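Local coordinates for protein formate dehydrogenase (Staphylococcus aureus, PDB 6TTB) that probably oxidises formate to carbon dioxide with NAD as the electron acceptor, as a member of the D-2-hydroxyacid dehydrogenase family, at residues A[113-118]-A[338-343]. Residues are numbered along the deposited sequence; the frame is centred on the assembly and turned at random.
Sequences LAITAG and DGVKDI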
loop_
_atom_site.group_PDB
_atom_site.type_symbol
_atom_site.label_atom_id
_atom_site.label_comp_id
_atom_site.label_asym_id
_atom_site.label_seq_id
_atom_site.Cartn_x
_atom_site.Cartn_y
_atom_site.Cartn_z
ATOM N N LEU A 113 3.470 -22.836 31.641
ATOM C CA LEU A 113 3.143 -21.555 30.999
ATOM C C LEU A 113 3.717 -21.502 29.589
ATOM O O LEU A 113 4.931 -21.667 29.353
ATOM C CB LEU A 113 3.606 -20.372 31.870
ATOM C CG LEU A 113 3.063 -18.995 31.459
ATOM C CD1 LEU A 113 1.587 -19.008 31.168
ATOM C CD2 LEU A 113 3.438 -17.853 32.472
ATOM N N ALA A 114 2.806 -21.331 28.645
ATOM C CA ALA A 114 3.203 -21.101 27.269
ATOM C C ALA A 114 2.908 -19.652 26.907
ATOM O O ALA A 114 1.752 -19.238 26.793
ATOM C CB ALA A 114 2.468 -22.054 26.365
ATOM N N ILE A 115 3.968 -18.868 26.770
ATOM C CA ILE A 115 3.775 -17.462 26.443
ATOM C C ILE A 115 3.934 -17.308 24.941
ATOM O O ILE A 115 4.920 -17.811 24.375
ATOM C CB ILE A 115 4.810 -16.610 27.178
ATOM C CG1 ILE A 115 4.889 -16.931 28.671
ATOM C CG2 ILE A 115 4.567 -15.137 26.926
ATOM C CD1 ILE A 115 5.947 -16.117 29.298
ATOM N N THR A 116 2.977 -16.614 24.331
ATOM C CA THR A 116 3.073 -16.181 22.961
ATOM C C THR A 116 3.705 -14.771 22.909
ATOM O O THR A 116 3.033 -13.759 23.130
ATOM C CB THR A 116 1.669 -16.120 22.333
ATOM O OG1 THR A 116 0.935 -17.367 22.365
ATOM C CG2 THR A 116 1.688 -15.540 20.949
ATOM N N ALA A 117 4.978 -14.685 22.502
ATOM C CA ALA A 117 5.572 -13.373 22.314
ATOM C C ALA A 117 4.899 -12.671 21.146
ATOM O O ALA A 117 5.455 -12.576 20.087
ATOM C CB ALA A 117 7.084 -13.449 22.121
ATOM N N GLY A 118 3.775 -12.069 21.405
ATOM C CA GLY A 118 3.005 -11.411 20.397
ATOM C C GLY A 118 1.534 -11.688 20.660
ATOM O O GLY A 118 1.142 -11.910 21.830
ATOM N N ASP A 338 8.064 -5.893 26.538
ATOM C CA ASP A 338 7.596 -5.401 27.841
ATOM C C ASP A 338 6.478 -6.286 28.415
ATOM O O ASP A 338 6.426 -6.480 29.644
ATOM C CB ASP A 338 7.256 -3.922 27.818
ATOM C CG ASP A 338 8.539 -3.091 27.718
ATOM O OD1 ASP A 338 9.629 -3.588 28.243
ATOM O OD2 ASP A 338 8.481 -1.941 27.118
ATOM N N GLY A 339 5.598 -6.819 27.532
ATOM C CA GLY A 339 4.565 -7.723 27.945
ATOM C C GLY A 339 5.140 -9.052 28.444
ATOM O O GLY A 339 4.831 -9.508 29.560
ATOM N N VAL A 340 5.988 -9.688 27.621
ATOM C CA VAL A 340 6.513 -10.973 28.027
ATOM C C VAL A 340 7.129 -10.796 29.407
ATOM O O VAL A 340 7.003 -11.667 30.256
ATOM C CB VAL A 340 7.509 -11.555 27.004
ATOM C CG1 VAL A 340 8.489 -12.540 27.623
ATOM C CG2 VAL A 340 6.793 -12.238 25.875
ATOM N N LYS A 341 7.795 -9.648 29.609
ATOM C CA LYS A 341 8.510 -9.384 30.849
ATOM C C LYS A 341 7.507 -9.280 31.984
ATOM O O LYS A 341 7.661 -9.954 32.994
ATOM C CB LYS A 341 9.437 -8.156 30.766
ATOM C CG LYS A 341 10.724 -8.330 29.968
ATOM C CD LYS A 341 11.880 -7.535 30.534
ATOM C CE LYS A 341 12.567 -6.639 29.505
ATOM N NZ LYS A 341 13.917 -7.127 29.094
ATOM N N ASP A 342 6.477 -8.461 31.792
ATOM C CA ASP A 342 5.470 -8.278 32.840
ATOM C C ASP A 342 4.820 -9.620 33.219
ATOM O O ASP A 342 4.632 -9.949 34.414
ATOM C CB ASP A 342 4.435 -7.212 32.485
ATOM C CG ASP A 342 3.543 -6.895 33.668
ATOM O OD1 ASP A 342 4.006 -6.108 34.597
ATOM O OD2 ASP A 342 2.385 -7.446 33.700
ATOM N N ILE A 343 4.474 -10.404 32.203
ATOM C CA ILE A 343 3.860 -11.704 32.428
ATOM C C ILE A 343 4.742 -12.523 33.363
ATOM O O ILE A 343 4.277 -12.960 34.416
ATOM C CB ILE A 343 3.639 -12.404 31.078
ATOM C CG1 ILE A 343 2.282 -12.031 30.472
ATOM C CG2 ILE A 343 3.840 -13.903 31.183
ATOM C CD1 ILE A 343 2.306 -11.910 28.953
#
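Ile115 gives the largest share of this buried, wholly apolar contact, because its two branches reach different residues of the helix. The Ile115 and Val340 side chains cross obliquely, with Ile115 CG2, anti to the backbone N, 3.8 Å from Val340 CG2. The other branch has CG1 anti to the carbonyl carbon and runs on extended (chi2 177°), so that its end meets Ile343 tip to tip, with Ile115 CD1 3.6 Å from Ile343 CG2. Val340 and Ile343, three residues and so nearly one turn apart, each take one arm of Ile115.

Val340 and Ile343 each present mainly one methyl, CG2, to the strand. Val340 has CG1 anti to its N and CG2 anti to its carbonyl carbon; this CG2 also lies against Ala117, 3.9 Å from Ala117 CA, where the chain leaves strand 113-116 in an inverse gamma turn. Ile343 CG2 likewise serves a second neighbour: Leu113, with CG anti to the backbone N (chi1 -168°), brings CD2 to 4.2 Å from it. Phe353 touches both Leu113 and Ile343, and Leu344 of the same helix adds to the cover on Ile115.

Strand 113-116 and helix segment 338-343 run nearly antiparallel (162°), their axes coming within 9.6 Å. This is alpha/beta layer packing: the C-terminal helix 330-348 packs along one face of the five-stranded parallel sheet (order 2-1-3-4-5) of the flavodoxin-like catalytic domain, distinct from the Rossmann NAD-binding domain, as in D-2-hydroxyacid dehydrogenases.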